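Local coordinates for cobalamin (Vitamin B12) biosynthesis CbiX protein (Marinobacter aquaeolei, PDB 3LYH) that probably acts as a metal-binding lyase of the chelatase kind, related to the CbiX proteins of cobalamin (vitamin B12) biosynthesis, at residues B[58-72]-B[93-105]. Residues are numbered along the deposited sequence; the frame is centred on the assembly and turned at random. Where two conformers were deposited one is given.
Sequences KGQGVEQFTVVPLFL and HGVTIRLAEPIGK
Thr96 N bonds Glu63 O almost straight (174° at the hydrogen), the first of five backbone hydrogen bonds along and just beyond the parallel strands 64-69 and 96-99; the last joins Ala100 N to Val67 O at 2.8 Å. Past the strands the pairing resumes where Ile103 N meets Pro69 O (3.1 Å) and Gly104 N meets Phe71 O. At the other end Lys58 NZ is salt-bridged to Glu63 OE1 (3.2 Å) and lies against His93 O, too close for a hydrogen bond there to be relied on.

On one face of the sheet Thr66 and Arg98 run side by side, Thr66 CG2 lying over the guanidinium 3.6 Å from Arg98 NH2. With chi3 bent to 78°, the arginine ends beside Glu120 and Ser124 of the second subunit, which take its NH2 in a salt bridge and a hydrogen bond. On the other face Val67 CG2 packs tightly on Ile97 CG2 (3.5 Å); Phe65 CE1 reaches Val95 CG1 just ahead of strand 96-99. Beyond, Ile103 turns CG2 onto Val68 CG1 and sets CD1 near Leu70 CD2. Cutting Ile103 back to an alanine would remove CG1, CG2 and CD1 and would probably leave Val68 and Leu70 without their partner. Helix 78-93 links the strands in a beta-alpha-beta crossover, placing 96-99 at the edge of the chain's four-stranded parallel sheet, order 2-1-3-4, in an alpha/beta fold, as in chelatase-like domains.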
loop_
_atom_site.group_PDB
_atom_site.type_symbol
_atom_site.label_atom_id
_atom_site.label_comp_id
_atom_site.label_asym_id
_atom_site.label_seq_id
_atom_site.Cartn_x
_atom_site.Cartn_y
_atom_site.Cartn_z
ATOM N N LYS B 58 -5.071 26.461 -5.914
ATOM C CA LYS B 58 -4.545 27.834 -5.937
ATOM C C LYS B 58 -5.452 28.786 -6.702
ATOM O O LYS B 58 -5.763 29.875 -6.209
ATOM C CB LYS B 58 -3.130 27.840 -6.544
ATOM C CG LYS B 58 -2.411 29.193 -6.615
ATOM C CD LYS B 58 -2.430 29.940 -5.288
ATOM C CE LYS B 58 -1.785 31.313 -5.418
ATOM N NZ LYS B 58 -0.334 31.195 -5.207
ATOM N N GLY B 59 -5.889 28.374 -7.894
ATOM C CA GLY B 59 -6.943 29.087 -8.631
ATOM C C GLY B 59 -8.252 29.299 -7.858
ATOM O O GLY B 59 -9.022 30.218 -8.184
ATOM N N GLN B 60 -8.511 28.468 -6.846
ATOM C CA GLN B 60 -9.635 28.630 -5.904
ATOM C C GLN B 60 -9.252 29.237 -4.543
ATOM O O GLN B 60 -10.040 29.149 -3.590
ATOM C CB GLN B 60 -10.284 27.268 -5.647
ATOM C CG GLN B 60 -10.753 26.541 -6.927
ATOM C CD GLN B 60 -12.164 26.910 -7.336
ATOM O OE1 GLN B 60 -12.374 27.668 -8.286
ATOM N NE2 GLN B 60 -13.142 26.380 -6.610
ATOM N N GLY B 61 -8.048 29.814 -4.429
ATOM C CA GLY B 61 -7.619 30.487 -3.188
ATOM C C GLY B 61 -6.913 29.686 -2.097
ATOM O O GLY B 61 -6.634 30.230 -1.018
ATOM N N VAL B 62 -6.628 28.403 -2.347
ATOM C CA VAL B 62 -5.948 27.577 -1.360
ATOM C C VAL B 62 -4.455 27.807 -1.471
ATOM O O VAL B 62 -3.885 27.776 -2.563
ATOM C CB VAL B 62 -6.240 26.061 -1.531
ATOM C CG1 VAL B 62 -5.476 25.261 -0.494
ATOM C CG2 VAL B 62 -7.740 25.801 -1.426
ATOM N N GLU B 63 -3.843 28.070 -0.327
ATOM C CA GLU B 63 -2.430 28.356 -0.258
ATOM C C GLU B 63 -1.628 27.333 0.562
ATOM O O GLU B 63 -0.407 27.375 0.462
ATOM C CB GLU B 63 -2.210 29.767 0.310
ATOM C CG GLU B 63 -3.027 30.848 -0.407
ATOM C CD GLU B 63 -2.650 31.051 -1.883
ATOM O OE1 GLU B 63 -1.519 30.715 -2.291
ATOM O OE2 GLU B 63 -3.496 31.587 -2.640
ATOM N N GLN B 64 -2.307 26.484 1.359
ATOM C CA GLN B 64 -1.666 25.556 2.316
ATOM C C GLN B 64 -2.066 24.138 1.906
ATOM O O GLN B 64 -3.256 23.847 1.689
ATOM C CB GLN B 64 -2.135 25.805 3.754
ATOM C CG GLN B 64 -1.758 27.186 4.333
ATOM C CD GLN B 64 -0.292 27.321 4.671
ATOM O OE1 GLN B 64 0.397 26.326 4.929
ATOM N NE2 GLN B 64 0.198 28.569 4.685
ATOM N N PHE B 65 -1.058 23.276 1.766
ATOM C CA PHE B 65 -1.235 21.914 1.289
ATOM C C PHE B 65 -0.512 20.953 2.206
ATOM O O PHE B 65 0.485 21.325 2.817
ATOM C CB PHE B 65 -0.646 21.758 -0.130
ATOM C CG PHE B 65 -1.316 22.620 -1.156
ATOM C CD1 PHE B 65 -0.997 23.977 -1.250
ATOM C CD2 PHE B 65 -2.194 22.083 -2.092
ATOM C CE1 PHE B 65 -1.639 24.800 -2.203
ATOM C CE2 PHE B 65 -2.818 22.866 -3.044
ATOM C CZ PHE B 65 -2.534 24.240 -3.120
ATOM N N THR B 66 -1.006 19.724 2.259
ATOM C CA THR B 66 -0.285 18.598 2.853
ATOM C C THR B 66 -0.385 17.450 1.855
ATOM O O THR B 66 -1.477 17.081 1.451
ATOM C CB THR B 66 -0.823 18.184 4.228
ATOM O OG1 THR B 66 -0.667 19.304 5.128
ATOM C CG2 THR B 66 -0.092 16.949 4.793
ATOM N N VAL B 67 0.780 16.977 1.435
ATOM C CA VAL B 67 0.930 15.765 0.601
ATOM C C VAL B 67 1.035 14.565 1.490
ATOM O O VAL B 67 1.941 14.490 2.343
ATOM C CB VAL B 67 2.155 15.882 -0.316
ATOM C CG1 VAL B 67 2.393 14.593 -1.093
ATOM C CG2 VAL B 67 1.974 17.060 -1.320
ATOM N N VAL B 68 0.089 13.647 1.309
ATOM C CA VAL B 68 0.040 12.348 2.034
ATOM C C VAL B 68 0.403 11.260 0.985
ATOM O O VAL B 68 -0.431 10.934 0.115
ATOM C CB VAL B 68 -1.340 12.040 2.623
ATOM C CG1 VAL B 68 -1.331 10.696 3.365
ATOM C CG2 VAL B 68 -1.806 13.149 3.579
ATOM N N PRO B 69 1.649 10.718 1.068
ATOM C CA PRO B 69 2.026 9.678 0.095
ATOM C C PRO B 69 1.252 8.381 0.258
ATOM O O PRO B 69 1.238 7.790 1.334
ATOM C CB PRO B 69 3.521 9.495 0.319
ATOM C CG PRO B 69 3.974 10.691 1.037
ATOM C CD PRO B 69 2.792 11.068 1.906
ATOM N N LEU B 70 0.608 7.919 -0.808
ATOM C CA LEU B 70 -0.139 6.656 -0.831
ATOM C C LEU B 70 0.830 5.515 -1.169
ATOM O O LEU B 70 0.810 4.900 -2.260
ATOM C CB LEU B 70 -1.304 6.668 -1.815
ATOM C CG LEU B 70 -2.447 7.599 -1.500
ATOM C CD1 LEU B 70 -3.579 7.418 -2.516
ATOM C CD2 LEU B 70 -2.945 7.471 -0.038
ATOM N N PHE B 71 1.749 5.331 -0.252
ATOM C CA PHE B 71 2.878 4.371 -0.352
ATOM C C PHE B 71 2.955 3.616 0.960
ATOM O O PHE B 71 2.899 4.206 2.063
ATOM C CB PHE B 71 4.223 5.076 -0.583
ATOM C CG PHE B 71 4.370 5.668 -1.933
ATOM C CD1 PHE B 71 3.800 6.870 -2.253
ATOM C CD2 PHE B 71 5.097 4.994 -2.918
ATOM C CE1 PHE B 71 3.934 7.428 -3.505
ATOM C CE2 PHE B 71 5.229 5.534 -4.176
ATOM C CZ PHE B 71 4.637 6.767 -4.469
ATOM N N LEU B 72 3.134 2.294 0.861
ATOM C CA LEU B 72 3.389 1.498 2.064
ATOM C C LEU B 72 4.783 1.688 2.615
ATOM O O LEU B 72 4.988 1.556 3.825
ATOM C CB LEU B 72 3.124 0.024 1.760
ATOM C CG LEU B 72 1.686 -0.334 1.388
ATOM C CD1 LEU B 72 1.609 -1.799 0.980
ATOM C CD2 LEU B 72 0.764 -0.112 2.576
ATOM N N HIS B 93 4.266 28.260 -7.634
ATOM C CA HIS B 93 2.907 28.688 -7.291
ATOM C C HIS B 93 2.802 29.590 -6.059
ATOM O O HIS B 93 1.710 30.053 -5.768
ATOM C CB HIS B 93 1.988 27.460 -7.166
ATOM C CG HIS B 93 1.888 26.664 -8.430
ATOM N ND1 HIS B 93 1.245 27.134 -9.557
ATOM C CD2 HIS B 93 2.360 25.434 -8.754
ATOM C CE1 HIS B 93 1.319 26.227 -10.514
ATOM N NE2 HIS B 93 1.990 25.186 -10.054
ATOM N N GLY B 94 3.899 29.866 -5.354
ATOM C CA GLY B 94 3.844 30.644 -4.106
ATOM C C GLY B 94 2.915 30.059 -3.028
ATOM O O GLY B 94 2.063 30.751 -2.447
ATOM N N VAL B 95 3.087 28.773 -2.762
ATOM C CA VAL B 95 2.327 28.055 -1.741
ATOM C C VAL B 95 3.274 27.349 -0.775
ATOM O O VAL B 95 4.481 27.290 -1.032
ATOM C CB VAL B 95 1.367 27.030 -2.388
ATOM C CG1 VAL B 95 0.297 27.787 -3.256
ATOM C CG2 VAL B 95 2.117 26.024 -3.236
ATOM N N THR B 96 2.690 26.878 0.324
ATOM C CA THR B 96 3.344 26.105 1.388
ATOM C C THR B 96 2.774 24.673 1.350
ATOM O O THR B 96 1.553 24.483 1.419
ATOM C CB THR B 96 3.123 26.727 2.760
ATOM O OG1 THR B 96 3.595 28.080 2.727
ATOM C CG2 THR B 96 3.903 25.970 3.865
ATOM N N ILE B 97 3.662 23.694 1.207
ATOM C CA ILE B 97 3.284 22.283 1.095
ATOM C C ILE B 97 4.090 21.463 2.089
ATOM O O ILE B 97 5.311 21.378 1.955
ATOM C CB ILE B 97 3.518 21.729 -0.334
ATOM C CG1 ILE B 97 2.923 22.644 -1.390
ATOM C CG2 ILE B 97 3.060 20.231 -0.485
ATOM C CD1 ILE B 97 3.393 22.319 -2.840
ATOM N N ARG B 98 3.398 20.887 3.076
ATOM C CA ARG B 98 3.992 19.952 4.004
ATOM C C ARG B 98 3.977 18.566 3.372
ATOM O O ARG B 98 3.008 18.192 2.746
ATOM C CB ARG B 98 3.218 19.918 5.307
ATOM C CG ARG B 98 3.806 18.981 6.320
ATOM C CD ARG B 98 3.231 19.190 7.732
ATOM N NE ARG B 98 1.903 18.615 7.928
ATOM C CZ ARG B 98 1.652 17.324 8.203
ATOM N NH1 ARG B 98 2.641 16.422 8.305
ATOM N NH2 ARG B 98 0.397 16.933 8.383
ATOM N N LEU B 99 5.050 17.818 3.571
ATOM C CA LEU B 99 5.147 16.434 3.123
ATOM C C LEU B 99 4.951 15.540 4.347
ATOM O O LEU B 99 5.794 15.507 5.247
ATOM C CB LEU B 99 6.512 16.219 2.452
ATOM C CG LEU B 99 6.862 14.779 2.072
ATOM C CD1 LEU B 99 5.754 14.249 1.155
ATOM C CD2 LEU B 99 8.226 14.666 1.459
ATOM N N ALA B 100 3.795 14.878 4.430
ATOM C CA ALA B 100 3.522 13.923 5.489
ATOM C C ALA B 100 4.291 12.624 5.270
ATOM O O ALA B 100 4.757 12.355 4.152
ATOM C CB ALA B 100 2.015 13.659 5.558
ATOM N N GLU B 101 4.427 11.813 6.333
ATOM C CA GLU B 101 4.981 10.462 6.215
ATOM C C GLU B 101 4.089 9.617 5.274
ATOM O O GLU B 101 2.885 9.849 5.203
ATOM C CB GLU B 101 5.141 9.795 7.615
ATOM C CG GLU B 101 3.824 9.357 8.295
ATOM C CD GLU B 101 3.960 8.805 9.736
ATOM O OE1 GLU B 101 5.120 8.766 10.234
ATOM O OE2 GLU B 101 2.888 8.437 10.346
ATOM N N PRO B 102 4.655 8.608 4.587
ATOM C CA PRO B 102 3.866 7.682 3.779
ATOM C C PRO B 102 2.852 6.931 4.675
ATOM O O PRO B 102 3.146 6.707 5.874
ATOM C CB PRO B 102 4.896 6.712 3.226
ATOM C CG PRO B 102 6.075 6.919 3.950
ATOM C CD PRO B 102 6.077 8.209 4.592
ATOM N N ILE B 103 1.685 6.601 4.129
ATOM C CA ILE B 103 0.628 5.927 4.896
ATOM C C ILE B 103 1.136 4.645 5.592
ATOM O O ILE B 103 0.638 4.290 6.641
ATOM C CB ILE B 103 -0.650 5.673 4.095
ATOM C CG1 ILE B 103 -0.388 4.734 2.929
ATOM C CG2 ILE B 103 -1.311 7.033 3.662
ATOM C CD1 ILE B 103 -1.615 4.296 2.236
ATOM N N GLY B 104 2.098 3.946 4.978
ATOM C CA GLY B 104 2.596 2.732 5.588
ATOM C C GLY B 104 3.315 2.871 6.906
ATOM O O GLY B 104 3.513 1.859 7.574
ATOM N N LYS B 105 3.746 4.080 7.241
ATOM C CA LYS B 105 4.310 4.379 8.562
ATOM C C LYS B 105 3.264 4.508 9.679
ATOM O O LYS B 105 3.615 4.487 10.860
ATOM C CB LYS B 105 5.194 5.639 8.488
ATOM C CG LYS B 105 6.525 5.426 7.736
ATOM C CD LYS B 105 7.725 5.078 8.633
ATOM C CE LYS B 105 9.066 5.318 7.891
ATOM N NZ LYS B 105 9.235 6.727 7.391
#